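Local coordinates for protein N-formylglutamate amidohydrolase (Ralstonia eutropha, PDB 2Q7S) that probably hydrolyses amide bonds as a zinc-binding member of the N-formylglutamate amidohydrolase family, at residues Arg49-Glu54 against Gly260-Asn265; Asp197-Thr202 against Ala223-Tyr228; Gln232-Ile237 against Ser246-Ile251. One frame throughout, in Å; residues are numbered along the deposited sequence.

Interaction 1: residues Arg49-Glu54 against Gly260-Asn265; sequences RLRGGE and GTRERN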
loop_
_atom_site.group_PDB
_atom_site.type_symbol
_atom_site.label_atom_id
_atom_site.label_comp_id
_atom_site.label_asym_id
_atom_site.label_seq_id
_atom_site.Cartn_x
_atom_site.Cartn_y
_atom_site.Cartn_z
ATOM N N ARG A 49 -13.417 15.338 3.315
ATOM C CA ARG A 49 -14.130 14.160 2.823
ATOM C C ARG A 49 -13.209 13.164 2.127
ATOM O O ARG A 49 -13.464 11.958 2.150
ATOM C CB ARG A 49 -15.225 14.588 1.862
ATOM C CG ARG A 49 -16.318 15.384 2.534
ATOM C CD ARG A 49 -17.590 14.568 2.650
ATOM N NE ARG A 49 -17.380 13.225 3.226
ATOM C CZ ARG A 49 -18.080 12.133 2.881
ATOM N NH1 ARG A 49 -19.036 12.181 1.934
ATOM N NH2 ARG A 49 -17.816 10.971 3.474
ATOM N N LEU A 50 -12.142 13.687 1.524
ATOM C CA LEU A 50 -11.151 12.911 0.749
ATOM C C LEU A 50 -10.147 12.163 1.640
ATOM O O LEU A 50 -9.737 11.038 1.332
ATOM C CB LEU A 50 -10.393 13.866 -0.178
ATOM C CG LEU A 50 -11.261 14.624 -1.194
ATOM C CD1 LEU A 50 -10.469 15.726 -1.937
ATOM C CD2 LEU A 50 -11.893 13.644 -2.169
ATOM N N ARG A 51 -9.761 12.807 2.743
ATOM C CA ARG A 51 -8.893 12.218 3.738
ATOM C C ARG A 51 -9.358 10.791 4.118
ATOM O O ARG A 51 -8.522 9.963 4.535
ATOM C CB ARG A 51 -8.748 13.156 4.954
ATOM C CG ARG A 51 -7.922 14.413 4.604
ATOM C CD ARG A 51 -7.574 15.241 5.809
ATOM N NE ARG A 51 -6.892 14.464 6.874
ATOM C CZ ARG A 51 -5.603 14.120 6.861
ATOM N NH1 ARG A 51 -4.834 14.467 5.844
ATOM N NH2 ARG A 51 -5.077 13.407 7.840
ATOM N N GLY A 52 -10.655 10.501 3.917
ATOM C CA GLY A 52 -11.206 9.141 3.994
ATOM C C GLY A 52 -10.303 8.029 3.480
ATOM O O GLY A 52 -9.828 7.227 4.279
ATOM N N GLY A 53 -10.030 8.013 2.168
ATOM C CA GLY A 53 -9.195 6.991 1.473
ATOM C C GLY A 53 -7.695 6.967 1.760
ATOM O O GLY A 53 -6.937 6.202 1.127
ATOM N N GLU A 54 -7.239 7.821 2.683
ATOM C CA GLU A 54 -5.873 7.806 3.113
ATOM C C GLU A 54 -5.617 6.637 4.056
ATOM O O GLU A 54 -6.342 6.437 5.021
ATOM C CB GLU A 54 -5.526 9.037 3.945
ATOM C CG GLU A 54 -5.601 10.340 3.327
ATOM C CD GLU A 54 -5.257 11.437 4.319
ATOM O OE1 GLU A 54 -4.980 11.145 5.509
ATOM O OE2 GLU A 54 -5.259 12.588 3.886
ATOM N N GLY A 260 -12.307 9.439 12.260
ATOM C CA GLY A 260 -12.850 10.760 11.962
ATOM C C GLY A 260 -11.792 11.832 11.802
ATOM O O GLY A 260 -11.659 12.391 10.728
ATOM N N THR A 261 -11.016 12.097 12.858
ATOM C CA THR A 261 -9.997 13.167 12.837
ATOM C C THR A 261 -8.698 12.758 12.100
ATOM O O THR A 261 -7.881 13.612 11.740
ATOM C CB THR A 261 -9.700 13.670 14.273
ATOM O OG1 THR A 261 -8.975 12.687 15.024
ATOM C CG2 THR A 261 -11.008 13.956 15.013
ATOM N N ARG A 262 -8.548 11.453 11.852
ATOM C CA ARG A 262 -7.326 10.823 11.257
ATOM C C ARG A 262 -6.129 10.850 12.225
ATOM O O ARG A 262 -4.984 10.605 11.822
ATOM C CB ARG A 262 -6.889 11.455 9.931
ATOM C CG ARG A 262 -7.843 11.409 8.718
ATOM C CD ARG A 262 -7.685 10.122 7.885
ATOM N NE ARG A 262 -8.786 9.213 8.179
ATOM C CZ ARG A 262 -9.030 8.059 7.572
ATOM N NH1 ARG A 262 -8.205 7.592 6.630
ATOM N NH2 ARG A 262 -10.086 7.333 7.977
ATOM N N GLU A 263 -6.371 11.123 13.491
ATOM C CA GLU A 263 -5.264 11.408 14.409
ATOM C C GLU A 263 -4.810 10.202 15.173
ATOM O O GLU A 263 -5.622 9.411 15.636
ATOM C CB GLU A 263 -5.666 12.506 15.380
ATOM C CG GLU A 263 -5.846 13.826 14.654
ATOM C CD GLU A 263 -5.625 14.983 15.551
ATOM O OE1 GLU A 263 -6.207 14.976 16.662
ATOM O OE2 GLU A 263 -4.866 15.889 15.142
ATOM N N ARG A 264 -3.500 10.090 15.347
ATOM C CA ARG A 264 -2.932 8.957 16.088
ATOM C C ARG A 264 -3.650 8.839 17.419
ATOM O O ARG A 264 -3.887 9.864 18.098
ATOM C CB ARG A 264 -1.441 9.124 16.334
ATOM C CG ARG A 264 -0.605 9.222 15.057
ATOM C CD ARG A 264 0.853 9.506 15.358
ATOM N NE ARG A 264 1.592 9.627 14.110
ATOM C CZ ARG A 264 2.903 9.508 13.961
ATOM N NH1 ARG A 264 3.711 9.242 14.981
ATOM N NH2 ARG A 264 3.406 9.637 12.748
ATOM N N ASN A 265 -4.001 7.598 17.781
ATOM C CA ASN A 265 -4.604 7.320 19.083
ATOM C C ASN A 265 -3.627 6.608 20.001
ATOM O O ASN A 265 -2.449 6.514 19.700
ATOM C CB ASN A 265 -5.990 6.622 18.949
ATOM C CG ASN A 265 -5.933 5.195 18.420
ATOM O OD1 ASN A 265 -4.914 4.513 18.486
ATOM N ND2 ASN A 265 -7.072 4.726 17.914
#
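With CG beside its backbone N (chi1 -62°) and two further bends, at chi2 (-87°) and chi3, R262 folds its chain so that the guanidinium reaches the backbone of the 3-10 turn 51-53. R51 stays extended up to chi3 and bends there, and the two arginines slide past each other in opposite directions with their guanidinium planes almost perpendicular. Their contact is between charge and aliphatic stem: R262 CB sits at the edge of the R51 guanidinium, near its plane, 3.4 Å from R51 NH2, whereas R51 NH2 and R262 NE remain 5.6 Å apart. R262 NH1 lies among backbone oxygens, 2.9 Å from G52 O and 2.7 Å from E54 O, although the angle to E54 O is poor for a hydrogen bond. Alongside the R262 stem, E54 OE1 lies 3.7 Å from R262 CD. E54 OE2 pairs with R51 NH1 at 2.7 Å by charge alone, since the oxygen is well out of the guanidinium plane, and also hydrogen-bonds Y37. R262 NH2 is held by E259 O, within its own loop. E54 directly precedes the zinc ligand D55, so the arginine joins the 257-258/263-264 hairpin to the metal-ligand loop of this probable zinc hydrolase.

Interaction 2: residues Asp197-Thr202 against Ala223-Tyr228; sequences DRDGTT and ARNDPY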
loop_
_atom_site.group_PDB
_atom_site.type_symbol
_atom_site.label_atom_id
_atom_site.label_comp_id
_atom_site.label_asym_id
_atom_site.label_seq_id
_atom_site.Cartn_x
_atom_site.Cartn_y
_atom_site.Cartn_z
ATOM N N ASP A 197 -1.738 -12.447 -0.517
ATOM C CA ASP A 197 -0.695 -13.018 -1.342
ATOM C C ASP A 197 -1.330 -13.791 -2.521
ATOM O O ASP A 197 -0.757 -14.767 -3.024
ATOM C CB ASP A 197 0.203 -13.877 -0.454
ATOM C CG ASP A 197 -0.548 -15.131 0.158
ATOM O OD1 ASP A 197 -1.756 -15.365 -0.112
ATOM O OD2 ASP A 197 0.106 -15.931 0.858
ATOM N N ARG A 198 -2.515 -13.332 -2.947
ATOM C CA ARG A 198 -3.257 -13.870 -4.109
ATOM C C ARG A 198 -3.431 -15.360 -3.912
ATOM O O ARG A 198 -2.943 -16.150 -4.690
ATOM C CB ARG A 198 -2.539 -13.537 -5.451
ATOM C CG ARG A 198 -2.170 -12.057 -5.586
ATOM C CD ARG A 198 -3.308 -11.215 -6.042
ATOM N NE ARG A 198 -3.583 -11.520 -7.428
ATOM C CZ ARG A 198 -4.117 -10.700 -8.316
ATOM N NH1 ARG A 198 -4.501 -9.463 -8.006
ATOM N NH2 ARG A 198 -4.275 -11.146 -9.549
ATOM N N ASP A 199 -4.087 -15.699 -2.801
ATOM C CA ASP A 199 -4.316 -17.073 -2.320
ATOM C C ASP A 199 -3.091 -17.979 -2.312
ATOM O O ASP A 199 -3.134 -19.115 -2.786
ATOM C CB ASP A 199 -5.442 -17.718 -3.108
ATOM C CG ASP A 199 -6.752 -16.958 -2.987
ATOM O OD1 ASP A 199 -7.138 -16.601 -1.839
ATOM O OD2 ASP A 199 -7.414 -16.762 -4.050
ATOM N N GLY A 200 -2.006 -17.471 -1.741
ATOM C CA GLY A 200 -0.833 -18.273 -1.524
ATOM C C GLY A 200 0.121 -18.401 -2.692
ATOM O O GLY A 200 0.872 -19.369 -2.732
ATOM N N THR A 201 0.112 -17.446 -3.626
ATOM C CA THR A 201 0.928 -17.547 -4.864
ATOM C C THR A 201 2.065 -16.520 -5.030
ATOM O O THR A 201 2.957 -16.709 -5.852
ATOM C CB THR A 201 0.038 -17.490 -6.142
ATOM O OG1 THR A 201 -0.727 -16.298 -6.129
ATOM C CG2 THR A 201 -0.947 -18.716 -6.232
ATOM N N THR A 202 2.059 -15.439 -4.279
ATOM C CA THR A 202 3.025 -14.350 -4.531
ATOM C C THR A 202 4.150 -14.244 -3.529
ATOM O O THR A 202 5.119 -13.495 -3.746
ATOM C CB THR A 202 2.321 -13.006 -4.486
ATOM O OG1 THR A 202 1.796 -12.817 -3.160
ATOM C CG2 THR A 202 1.213 -12.947 -5.556
ATOM N N ALA A 223 -6.095 -12.505 9.323
ATOM C CA ALA A 223 -6.805 -13.262 8.267
ATOM C C ALA A 223 -5.924 -13.219 7.026
ATOM O O ALA A 223 -5.241 -12.217 6.796
ATOM C CB ALA A 223 -8.204 -12.623 7.932
ATOM N N ARG A 224 -5.929 -14.296 6.244
ATOM C CA ARG A 224 -5.267 -14.314 4.937
ATOM C C ARG A 224 -6.342 -14.126 3.887
ATOM O O ARG A 224 -7.389 -14.758 3.964
ATOM C CB ARG A 224 -4.570 -15.659 4.690
ATOM C CG ARG A 224 -3.437 -15.929 5.680
ATOM C CD ARG A 224 -2.596 -17.142 5.257
ATOM N NE ARG A 224 -1.698 -17.568 6.336
ATOM C CZ ARG A 224 -0.609 -18.301 6.150
ATOM N NH1 ARG A 224 -0.254 -18.691 4.930
ATOM N NH2 ARG A 224 0.162 -18.608 7.184
ATOM N N ASN A 225 -6.070 -13.274 2.909
ATOM C CA ASN A 225 -6.874 -13.197 1.663
ATOM C C ASN A 225 -8.361 -12.941 1.855
ATOM O O ASN A 225 -9.198 -13.362 1.038
ATOM C CB ASN A 225 -6.599 -14.429 0.800
ATOM C CG ASN A 225 -5.132 -14.504 0.395
ATOM O OD1 ASN A 225 -4.664 -13.658 -0.345
ATOM N ND2 ASN A 225 -4.394 -15.458 0.946
ATOM N N ASP A 226 -8.669 -12.166 2.886
ATOM C CA ASP A 226 -10.041 -11.945 3.362
ATOM C C ASP A 226 -10.131 -10.584 4.100
ATOM O O ASP A 226 -9.677 -10.471 5.247
ATOM C CB ASP A 226 -10.423 -13.074 4.299
ATOM C CG ASP A 226 -11.877 -13.018 4.737
ATOM O OD1 ASP A 226 -12.599 -12.088 4.308
ATOM O OD2 ASP A 226 -12.308 -13.916 5.500
ATOM N N PRO A 227 -10.686 -9.543 3.441
ATOM C CA PRO A 227 -11.236 -9.470 2.085
ATOM C C PRO A 227 -10.204 -9.054 1.014
ATOM O O PRO A 227 -10.561 -9.007 -0.147
ATOM C CB PRO A 227 -12.315 -8.395 2.212
ATOM C CG PRO A 227 -11.723 -7.449 3.255
ATOM C CD PRO A 227 -10.811 -8.242 4.127
ATOM N N TYR A 228 -8.952 -8.817 1.409
ATOM C CA TYR A 228 -7.911 -8.324 0.516
ATOM C C TYR A 228 -6.885 -9.379 0.148
ATOM O O TYR A 228 -6.058 -9.773 0.986
ATOM C CB TYR A 228 -7.153 -7.181 1.171
ATOM C CG TYR A 228 -8.011 -5.997 1.484
ATOM C CD1 TYR A 228 -8.414 -5.143 0.494
ATOM C CD2 TYR A 228 -8.413 -5.731 2.781
ATOM C CE1 TYR A 228 -9.187 -4.052 0.784
ATOM C CE2 TYR A 228 -9.189 -4.637 3.074
ATOM C CZ TYR A 228 -9.579 -3.809 2.075
ATOM O OH TYR A 228 -10.350 -2.701 2.368
HETATM O O HOH W 1 -1.042 -18.002 2.186
#
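D197 OD1 is gripped from opposite faces of its carboxylate plane, by N225 ND2 at 2.8 Å and by G200 N at 2.7 Å. The amide donor arrives on the syn side, 33° out of the carboxylate plane, with an N-H...O angle of 162°; the backbone donor comes from above that plane and closes an Asx motif. N225 also returns a bond: its OD1 accepts from D197 N at 3.2 Å, and more weakly from D199 N at 3.2 Å. Using both ends of the amide in this way restrains its rotation and is consistent with the modelled placement of its oxygen. D197 turns its CG between the backbone N and the carbonyl carbon (chi1 65°), which brings the carboxylate back over its own turn. Its second oxygen, OD2, receives a bond from a water at 2.7 Å, and that water accepts from R224 NH1, making an indirect link between opposite charges. D199 OD1 borders N225 CB at 3.5 Å, while D199 OD2 pairs with K229. The contact ties the loop after strand 193-196 to the end of its parallel neighbour, edge strand 222-224; helix 205-217 connects these strands and packs V208 against D197 and R224, whose guanidinium also pairs with D209 and E212.

Interaction 3: residues Gln232-Ile237 against Ser246-Ile251; sequences QLIAQI and SLQIEI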
loop_
_atom_site.group_PDB
_atom_site.type_symbol
_atom_site.label_atom_id
_atom_site.label_comp_id
_atom_site.label_asym_id
_atom_site.label_seq_id
_atom_site.Cartn_x
_atom_site.Cartn_y
_atom_site.Cartn_z
ATOM N N GLN A 232 -2.704 -6.403 -7.740
ATOM C CA GLN A 232 -2.202 -6.834 -9.085
ATOM C C GLN A 232 -0.723 -6.570 -9.137
ATOM O O GLN A 232 0.041 -7.422 -9.581
ATOM C CB GLN A 232 -2.892 -6.184 -10.298
ATOM C CG GLN A 232 -2.368 -6.655 -11.698
ATOM C CD GLN A 232 -2.471 -8.195 -11.941
ATOM O OE1 GLN A 232 -3.512 -8.805 -11.664
ATOM N NE2 GLN A 232 -1.390 -8.810 -12.480
ATOM N N LEU A 233 -0.316 -5.415 -8.627
ATOM C CA LEU A 233 1.095 -5.181 -8.350
ATOM C C LEU A 233 1.730 -6.406 -7.633
ATOM O O LEU A 233 2.821 -6.825 -7.966
ATOM C CB LEU A 233 1.301 -3.870 -7.544
ATOM C CG LEU A 233 2.744 -3.574 -7.215
ATOM C CD1 LEU A 233 3.614 -3.368 -8.527
ATOM C CD2 LEU A 233 2.827 -2.410 -6.279
ATOM N N ILE A 234 1.006 -7.014 -6.705
ATOM C CA ILE A 234 1.533 -8.104 -5.871
ATOM C C ILE A 234 1.799 -9.357 -6.699
ATOM O O ILE A 234 2.788 -10.031 -6.484
ATOM C CB ILE A 234 0.555 -8.448 -4.688
ATOM C CG1 ILE A 234 0.077 -7.171 -3.952
ATOM C CG2 ILE A 234 1.141 -9.480 -3.770
ATOM C CD1 ILE A 234 1.260 -6.291 -3.318
ATOM N N ALA A 235 0.915 -9.634 -7.665
ATOM C CA ALA A 235 1.056 -10.748 -8.607
ATOM C C ALA A 235 2.260 -10.530 -9.549
ATOM O O ALA A 235 2.891 -11.495 -9.997
ATOM C CB ALA A 235 -0.194 -10.905 -9.406
ATOM N N GLN A 236 2.556 -9.263 -9.850
ATOM C CA GLN A 236 3.610 -8.902 -10.779
ATOM C C GLN A 236 4.960 -8.962 -10.140
ATOM O O GLN A 236 5.928 -9.368 -10.777
ATOM C CB GLN A 236 3.400 -7.474 -11.251
ATOM C CG GLN A 236 2.254 -7.358 -12.178
ATOM C CD GLN A 236 2.044 -5.963 -12.626
ATOM O OE1 GLN A 236 2.453 -4.997 -11.940
ATOM N NE2 GLN A 236 1.402 -5.821 -13.789
ATOM N N ILE A 237 5.029 -8.505 -8.892
ATOM C CA ILE A 237 6.292 -8.508 -8.134
ATOM C C ILE A 237 6.574 -9.923 -7.567
ATOM O O ILE A 237 7.680 -10.474 -7.750
ATOM C CB ILE A 237 6.314 -7.442 -7.058
ATOM C CG1 ILE A 237 6.391 -6.047 -7.671
ATOM C CG2 ILE A 237 7.527 -7.615 -6.101
ATOM C CD1 ILE A 237 6.279 -4.924 -6.618
ATOM N N SER A 246 6.131 -11.161 -2.797
ATOM C CA SER A 246 5.356 -9.981 -2.471
ATOM C C SER A 246 4.186 -10.394 -1.550
ATOM O O SER A 246 3.446 -11.421 -1.775
ATOM C CB SER A 246 4.851 -9.316 -3.752
ATOM O OG SER A 246 4.393 -7.993 -3.571
ATOM N N LEU A 247 3.989 -9.560 -0.553
ATOM C CA LEU A 247 2.912 -9.715 0.441
ATOM C C LEU A 247 2.219 -8.368 0.719
ATOM O O LEU A 247 2.874 -7.412 1.114
ATOM C CB LEU A 247 3.532 -10.266 1.736
ATOM C CG LEU A 247 2.551 -10.553 2.888
ATOM C CD1 LEU A 247 1.552 -11.660 2.443
ATOM C CD2 LEU A 247 3.372 -10.960 4.125
ATOM N N GLN A 248 0.898 -8.279 0.536
ATOM C CA GLN A 248 0.185 -7.053 0.915
ATOM C C GLN A 248 -0.225 -7.190 2.380
ATOM O O GLN A 248 -0.763 -8.212 2.775
ATOM C CB GLN A 248 -1.025 -6.859 0.023
ATOM C CG GLN A 248 -1.663 -5.506 0.118
ATOM C CD GLN A 248 -2.629 -5.214 -1.011
ATOM O OE1 GLN A 248 -2.342 -5.468 -2.183
ATOM N NE2 GLN A 248 -3.789 -4.681 -0.662
ATOM N N ILE A 249 0.059 -6.190 3.204
ATOM C CA ILE A 249 -0.344 -6.211 4.632
ATOM C C ILE A 249 -1.262 -5.047 4.976
ATOM O O ILE A 249 -0.862 -3.840 4.823
ATOM C CB ILE A 249 0.890 -6.137 5.600
ATOM C CG1 ILE A 249 1.904 -7.253 5.275
ATOM C CG2 ILE A 249 0.407 -6.193 7.059
ATOM C CD1 ILE A 249 3.099 -7.357 6.261
ATOM N N GLU A 250 -2.444 -5.383 5.509
ATOM C CA GLU A 250 -3.470 -4.376 5.837
ATOM C C GLU A 250 -3.747 -4.322 7.337
ATOM O O GLU A 250 -3.999 -5.325 7.922
ATOM C CB GLU A 250 -4.770 -4.720 5.109
ATOM C CG GLU A 250 -4.671 -4.781 3.611
ATOM C CD GLU A 250 -5.223 -3.582 2.916
ATOM O OE1 GLU A 250 -5.735 -2.664 3.594
ATOM O OE2 GLU A 250 -5.121 -3.541 1.678
ATOM N N ILE A 251 -3.702 -3.131 7.931
ATOM C CA ILE A 251 -3.933 -2.918 9.334
ATOM C C ILE A 251 -5.286 -2.222 9.576
ATOM O O ILE A 251 -5.549 -1.117 9.067
ATOM C CB ILE A 251 -2.778 -2.024 9.919
ATOM C CG1 ILE A 251 -1.419 -2.688 9.715
ATOM C CG2 ILE A 251 -2.965 -1.693 11.371
ATOM C CD1 ILE A 251 -0.291 -1.867 10.243
#
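I234 carries the tight part of this contact, fitting between S246 and Q248 on one side of the strand. Its CG1 comes within 3.4 Å of Q248 OE1, and its CD1 and CG2 branches both approach S246 OG at 3.6 Å, so the serine hydroxyl sits against two methyl groups. The backbone is equally close here: I234 O lies 3.5 Å from S246 CB, and the I234 and S246 CA atoms are 5.4 Å apart. S246 places OG anti to its backbone N (chi1 -164°), beside I234, and the hydroxyl is satisfied outside the contact by a hydrogen bond with H168 ND1. Q248 crosses I234 at about a right angle. The amide nitrogen turns along the strand to E250, where Q248 NE2 donates to the anti lone pair of E250 OE2 at 2.9 Å, the acceptor lying nearly in the Q248 amide plane. That bond supports the modelled amide orientation, with OE1 facing I234.

The packing is looser one helical turn on. I237 meets S246 through CG2 at 3.9 Å from CB, and covers far less surface than I234. On the outer side of the helix, A235 points away from the strand and Q236 extends its amide to the exposed side; Q232 is exposed too.

The short helix runs roughly antiparallel to the strand: the segment axes approach to 7.6 Å, with 156° between their directions. Strand 244-252 lies between strands 166-174 and 193-196 in the mixed sheet. I234 and Q248 both reach N170 of 166-174, I237 reaches H168, and E250 touches the zinc ligand H172; L233 and I237 also touch L152 of the long helix 134-163.

In the fold
Interaction 3 is the buried contact, about 8 Å from the chain centre, and packs mainly through aliphatic groups against a serine hydroxyl bonded outside the contact and a glutamine whose NE2 is bonded along its own strand. Interaction 2 lies at the surface and relies on directed hydrogen bonds, a water and charge. Interaction 1 is partly buried, with arginine charge set against backbone oxygens and carboxylate. Interactions 2 and 3 belong to the same mixed sheet and meet where T202 OG1 lies 2.6 Å from S246 O, a probable hydrogen bond. Interaction 1 joins loop elements about 23 Å from interaction 3, centre to centre; both nevertheless lie near the zinc site, through E54 and Q248 respectively.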